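Local coordinates for protein KmHsv2 (Kluyveromyces marxianus, PDB 3VU4) that probably binds phosphoinositides at membranes as a seven-bladed beta-propeller of the PROPPIN family, to which the autophagy protein Atg18 also belongs, at residues W262-K276 and Y288-V302. Numbering follows the deposited sequence.
Sequences WTLHVFEIFNDQDNK and YFQSEWSLCNFKLSV
The ring of Y288 lies against N275, whose side-chain amide stacks over one face, its plane turned 24° from that of the ring, with ND2 3.8 Å above the ring centre. At the far end of the ring Y288 OH donates to K276 O over 2.7 Å, in the carbonyl plane and on a lone pair. N275 ND2 in turn donates almost straight to N271 OD1, so the amide lying on the tyrosine is held by its own chain. With an alanine here instead of Y288, K276 O would probably lose this donor and the N275 amide the ring beneath it. Further in, the Q290 side chain crosses that of E268 at about a right angle. Its chain, bent at CG (chi2 55°), brings NE2 to E268 OE2 at 3.1 Å, meeting the carboxylate from above its plane; a water bound to S291 N donates to the same oxygen. L295 CD2 rests on E268 CB at 3.8 Å. From here the two segments run together as antiparallel strands 263-268 and 296-299, the third and the outermost fourth strand of one propeller blade; the long excursion between them carries Y288 and Q290. L264 N and F298 O bond at 2.6 Å, the return bond running from F298 N to L264 O, while L295 N donates to V266 O. L264, V266, C296 and F298 share one face of this sheet, and C296 and F298 reach I345 of the neighbouring blade. T263 and K299 lie side by side on the other face. Past the strand ends, V302 CG1 sits over the five-membered ring of W262, 4.2 Å from its centroid, in a CH-pi contact.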
# COMPACT_ATOMS: atom_id res chain seq x y z
N TRP A 262 4.13 -15.62 -6.08
CA TRP A 262 3.39 -14.88 -7.09
C TRP A 262 1.96 -15.38 -7.25
O TRP A 262 1.47 -15.64 -8.35
CB TRP A 262 4.16 -14.88 -8.41
CG TRP A 262 5.57 -14.44 -8.19
CD1 TRP A 262 6.70 -15.18 -8.39
CD2 TRP A 262 6.01 -13.21 -7.58
NE1 TRP A 262 7.81 -14.49 -7.94
CE2 TRP A 262 7.41 -13.28 -7.44
CE3 TRP A 262 5.34 -12.06 -7.14
CZ2 TRP A 262 8.16 -12.25 -6.87
CZ3 TRP A 262 6.09 -11.03 -6.58
CH2 TRP A 262 7.49 -11.13 -6.45
N THR A 263 1.30 -15.50 -6.11
CA THR A 263 -0.09 -15.92 -6.06
C THR A 263 -0.90 -14.80 -5.43
O THR A 263 -0.53 -14.26 -4.39
CB THR A 263 -0.24 -17.18 -5.24
OG1 THR A 263 0.51 -18.23 -5.86
CG2 THR A 263 -1.68 -17.59 -5.17
N LEU A 264 -1.99 -14.43 -6.08
CA LEU A 264 -2.86 -13.37 -5.58
C LEU A 264 -3.99 -14.00 -4.78
O LEU A 264 -4.63 -14.95 -5.24
CB LEU A 264 -3.39 -12.56 -6.77
CG LEU A 264 -4.30 -11.37 -6.50
CD1 LEU A 264 -3.59 -10.38 -5.59
CD2 LEU A 264 -4.70 -10.71 -7.83
N HIS A 265 -4.22 -13.48 -3.57
CA HIS A 265 -5.26 -13.98 -2.67
C HIS A 265 -6.17 -12.83 -2.25
O HIS A 265 -5.72 -11.68 -2.10
CB HIS A 265 -4.65 -14.57 -1.40
CG HIS A 265 -3.58 -15.59 -1.65
ND1 HIS A 265 -3.85 -16.92 -1.87
CD2 HIS A 265 -2.23 -15.46 -1.70
CE1 HIS A 265 -2.71 -17.57 -2.05
NE2 HIS A 265 -1.72 -16.71 -1.94
N VAL A 266 -7.45 -13.12 -2.06
CA VAL A 266 -8.39 -12.11 -1.63
C VAL A 266 -9.10 -12.59 -0.38
O VAL A 266 -9.61 -13.71 -0.35
CB VAL A 266 -9.43 -11.81 -2.71
CG1 VAL A 266 -10.50 -10.88 -2.16
CG2 VAL A 266 -8.76 -11.19 -3.93
N PHE A 267 -9.11 -11.75 0.65
CA PHE A 267 -9.78 -12.07 1.91
C PHE A 267 -10.96 -11.12 2.05
O PHE A 267 -10.90 -9.96 1.60
CB PHE A 267 -8.81 -11.91 3.09
CG PHE A 267 -7.67 -12.87 3.05
CD1 PHE A 267 -7.81 -14.15 3.56
CD2 PHE A 267 -6.45 -12.51 2.48
CE1 PHE A 267 -6.75 -15.07 3.50
CE2 PHE A 267 -5.40 -13.41 2.41
CZ PHE A 267 -5.55 -14.69 2.92
N GLU A 268 -12.03 -11.59 2.67
CA GLU A 268 -13.22 -10.77 2.82
C GLU A 268 -13.46 -10.24 4.22
O GLU A 268 -13.64 -11.02 5.16
CB GLU A 268 -14.43 -11.58 2.34
CG GLU A 268 -15.79 -10.94 2.61
CD GLU A 268 -16.94 -11.80 2.10
OE1 GLU A 268 -17.23 -11.76 0.89
OE2 GLU A 268 -17.53 -12.54 2.91
N ILE A 269 -13.45 -8.91 4.37
CA ILE A 269 -13.71 -8.28 5.67
C ILE A 269 -15.23 -8.20 5.92
O ILE A 269 -15.71 -8.47 7.03
CB ILE A 269 -13.08 -6.86 5.74
CG1 ILE A 269 -11.57 -6.98 6.03
CG2 ILE A 269 -13.75 -6.03 6.83
CD1 ILE A 269 -10.75 -7.51 4.87
N PHE A 270 -15.98 -7.83 4.90
CA PHE A 270 -17.44 -7.81 5.01
C PHE A 270 -18.02 -8.01 3.62
O PHE A 270 -17.39 -7.62 2.63
CB PHE A 270 -17.93 -6.50 5.66
CG PHE A 270 -17.83 -5.28 4.78
CD1 PHE A 270 -18.77 -5.04 3.78
CD2 PHE A 270 -16.83 -4.32 5.01
CE1 PHE A 270 -18.73 -3.87 3.01
CE2 PHE A 270 -16.78 -3.15 4.26
CZ PHE A 270 -17.73 -2.92 3.25
N ASN A 271 -19.18 -8.66 3.54
CA ASN A 271 -19.78 -8.91 2.24
C ASN A 271 -20.25 -7.63 1.56
O ASN A 271 -21.01 -6.85 2.11
CB ASN A 271 -20.92 -9.91 2.34
CG ASN A 271 -21.35 -10.40 0.98
OD1 ASN A 271 -21.83 -9.62 0.16
ND2 ASN A 271 -21.16 -11.69 0.71
N ASP A 272 -19.75 -7.46 0.34
CA ASP A 272 -19.95 -6.31 -0.52
C ASP A 272 -21.20 -6.27 -1.39
O ASP A 272 -21.77 -5.22 -1.65
CB ASP A 272 -18.73 -6.22 -1.44
CG ASP A 272 -18.19 -4.85 -1.54
OD1 ASP A 272 -18.55 -4.04 -0.67
OD2 ASP A 272 -17.41 -4.58 -2.47
N GLN A 273 -21.60 -7.45 -1.86
CA GLN A 273 -22.73 -7.61 -2.76
C GLN A 273 -24.13 -7.42 -2.19
O GLN A 273 -24.33 -7.28 -0.98
CB GLN A 273 -22.64 -9.02 -3.36
CG GLN A 273 -21.21 -9.47 -3.67
CD GLN A 273 -20.64 -8.79 -4.90
OE1 GLN A 273 -20.82 -9.25 -6.03
NE2 GLN A 273 -19.96 -7.66 -4.69
N ASP A 274 -25.11 -7.41 -3.10
CA ASP A 274 -26.52 -7.32 -2.76
C ASP A 274 -26.93 -8.76 -3.01
O ASP A 274 -27.15 -9.16 -4.16
CB ASP A 274 -27.26 -6.39 -3.71
CG ASP A 274 -28.73 -6.28 -3.38
OD1 ASP A 274 -29.06 -5.90 -2.24
OD2 ASP A 274 -29.56 -6.58 -4.27
N ASN A 275 -27.01 -9.54 -1.95
CA ASN A 275 -27.28 -10.96 -2.08
C ASN A 275 -28.70 -11.44 -1.92
O ASN A 275 -29.57 -10.74 -1.40
CB ASN A 275 -26.39 -11.71 -1.10
CG ASN A 275 -24.96 -11.24 -1.15
OD1 ASN A 275 -24.26 -11.43 -2.15
ND2 ASN A 275 -24.52 -10.59 -0.07
N LYS A 276 -28.93 -12.67 -2.36
CA LYS A 276 -30.23 -13.28 -2.25
C LYS A 276 -30.42 -13.65 -0.78
O LYS A 276 -29.49 -14.10 -0.12
CB LYS A 276 -30.31 -14.54 -3.11
CG LYS A 276 -29.96 -14.29 -4.56
CD LYS A 276 -30.29 -15.49 -5.44
CE LYS A 276 -31.79 -15.62 -5.62
NZ LYS A 276 -32.37 -14.33 -6.11
N TYR A 288 -24.23 -14.65 5.16
CA TYR A 288 -22.92 -14.44 4.54
C TYR A 288 -21.84 -14.07 5.55
O TYR A 288 -21.53 -12.90 5.76
CB TYR A 288 -23.01 -13.36 3.45
CG TYR A 288 -24.03 -13.69 2.39
CD1 TYR A 288 -25.40 -13.42 2.58
CD2 TYR A 288 -23.65 -14.37 1.22
CE1 TYR A 288 -26.35 -13.81 1.64
CE2 TYR A 288 -24.60 -14.76 0.27
CZ TYR A 288 -25.95 -14.49 0.49
OH TYR A 288 -26.89 -14.91 -0.42
N PHE A 289 -21.28 -15.09 6.20
CA PHE A 289 -20.23 -14.85 7.18
C PHE A 289 -18.87 -14.87 6.50
O PHE A 289 -18.70 -15.47 5.44
CB PHE A 289 -20.31 -15.89 8.30
CG PHE A 289 -21.61 -15.85 9.06
CD1 PHE A 289 -22.17 -14.63 9.45
CD2 PHE A 289 -22.29 -17.02 9.38
CE1 PHE A 289 -23.38 -14.59 10.14
CE2 PHE A 289 -23.50 -16.99 10.07
CZ PHE A 289 -24.04 -15.77 10.45
N GLN A 290 -17.91 -14.21 7.12
CA GLN A 290 -16.56 -14.13 6.56
C GLN A 290 -15.70 -15.36 6.81
O GLN A 290 -15.47 -15.76 7.94
CB GLN A 290 -15.86 -12.88 7.08
CG GLN A 290 -16.41 -11.60 6.47
CD GLN A 290 -17.93 -11.46 6.67
OE1 GLN A 290 -18.41 -11.33 7.80
NE2 GLN A 290 -18.67 -11.51 5.56
N SER A 291 -15.23 -15.95 5.71
CA SER A 291 -14.38 -17.12 5.78
C SER A 291 -13.05 -16.80 6.43
O SER A 291 -12.55 -15.67 6.33
CB SER A 291 -14.11 -17.68 4.39
OG SER A 291 -13.15 -18.72 4.47
N GLU A 292 -12.48 -17.80 7.07
CA GLU A 292 -11.21 -17.67 7.74
C GLU A 292 -10.06 -17.78 6.72
O GLU A 292 -8.92 -17.44 7.01
CB GLU A 292 -11.13 -18.74 8.83
CG GLU A 292 -9.88 -19.58 8.91
CD GLU A 292 -9.95 -20.63 10.03
OE1 GLU A 292 -8.96 -21.39 10.21
OE2 GLU A 292 -11.00 -20.70 10.74
N TRP A 293 -10.39 -18.21 5.50
CA TRP A 293 -9.41 -18.37 4.43
C TRP A 293 -9.69 -17.49 3.21
O TRP A 293 -10.73 -16.83 3.12
CB TRP A 293 -9.36 -19.83 3.97
CG TRP A 293 -9.10 -20.81 5.08
CD1 TRP A 293 -7.89 -21.10 5.65
CD2 TRP A 293 -10.07 -21.61 5.77
NE1 TRP A 293 -8.06 -22.02 6.66
CE2 TRP A 293 -9.38 -22.35 6.76
CE3 TRP A 293 -11.46 -21.76 5.66
CZ2 TRP A 293 -10.04 -23.23 7.63
CZ3 TRP A 293 -12.11 -22.64 6.53
CH2 TRP A 293 -11.39 -23.36 7.50
N SER A 294 -8.74 -17.49 2.28
CA SER A 294 -8.85 -16.73 1.04
C SER A 294 -10.10 -17.10 0.22
O SER A 294 -10.48 -18.26 0.14
CB SER A 294 -7.60 -17.00 0.20
OG SER A 294 -7.71 -16.39 -1.08
N LEU A 295 -10.72 -16.09 -0.38
CA LEU A 295 -11.91 -16.31 -1.21
C LEU A 295 -11.51 -16.97 -2.52
O LEU A 295 -12.23 -17.81 -3.06
CB LEU A 295 -12.57 -14.97 -1.53
CG LEU A 295 -13.92 -14.70 -0.87
CD1 LEU A 295 -13.88 -15.10 0.60
CD2 LEU A 295 -14.26 -13.22 -1.06
N CYS A 296 -10.35 -16.58 -3.04
CA CYS A 296 -9.84 -17.12 -4.29
C CYS A 296 -8.34 -16.96 -4.35
O CYS A 296 -7.79 -16.01 -3.78
CB CYS A 296 -10.50 -16.41 -5.47
SG CYS A 296 -10.51 -14.60 -5.35
N ASN A 297 -7.68 -17.88 -5.04
CA ASN A 297 -6.23 -17.87 -5.17
C ASN A 297 -5.85 -17.93 -6.64
O ASN A 297 -6.01 -18.96 -7.29
CB ASN A 297 -5.63 -19.06 -4.43
CG ASN A 297 -6.15 -19.18 -3.01
OD1 ASN A 297 -6.07 -18.23 -2.23
ND2 ASN A 297 -6.69 -20.35 -2.67
N PHE A 298 -5.34 -16.82 -7.15
CA PHE A 298 -4.97 -16.73 -8.55
C PHE A 298 -3.45 -16.75 -8.73
O PHE A 298 -2.73 -16.00 -8.08
CB PHE A 298 -5.54 -15.43 -9.11
CG PHE A 298 -5.35 -15.25 -10.58
CD1 PHE A 298 -6.30 -15.73 -11.48
CD2 PHE A 298 -4.24 -14.56 -11.07
CE1 PHE A 298 -6.14 -15.50 -12.84
CE2 PHE A 298 -4.08 -14.33 -12.43
CZ PHE A 298 -5.03 -14.80 -13.32
N LYS A 299 -2.97 -17.60 -9.62
CA LYS A 299 -1.54 -17.69 -9.88
C LYS A 299 -1.14 -16.71 -10.98
O LYS A 299 -1.60 -16.79 -12.12
CB LYS A 299 -1.14 -19.12 -10.25
CG LYS A 299 -1.39 -20.10 -9.10
CD LYS A 299 -0.80 -21.48 -9.37
CE LYS A 299 -1.01 -22.40 -8.16
NZ LYS A 299 -0.45 -23.78 -8.37
N LEU A 300 -0.28 -15.77 -10.61
CA LEU A 300 0.18 -14.74 -11.53
C LEU A 300 1.21 -15.28 -12.52
O LEU A 300 1.97 -16.20 -12.21
CB LEU A 300 0.76 -13.57 -10.74
CG LEU A 300 -0.29 -12.92 -9.82
CD1 LEU A 300 0.38 -12.09 -8.73
CD2 LEU A 300 -1.26 -12.09 -10.67
N SER A 301 1.20 -14.70 -13.71
CA SER A 301 2.10 -15.08 -14.78
C SER A 301 3.28 -14.12 -14.86
O SER A 301 3.13 -12.97 -15.25
CB SER A 301 1.35 -15.06 -16.12
OG SER A 301 2.24 -15.08 -17.22
N VAL A 302 4.47 -14.59 -14.48
CA VAL A 302 5.63 -13.72 -14.54
C VAL A 302 6.91 -14.47 -14.98
O VAL A 302 7.07 -15.66 -14.70
CB VAL A 302 5.87 -13.03 -13.18
CG1 VAL A 302 6.29 -14.06 -12.12
CG2 VAL A 302 6.92 -11.92 -13.34
O HOH W 1 -16.23 -14.99 3.29
O HOH W 2 -11.89 -14.38 3.65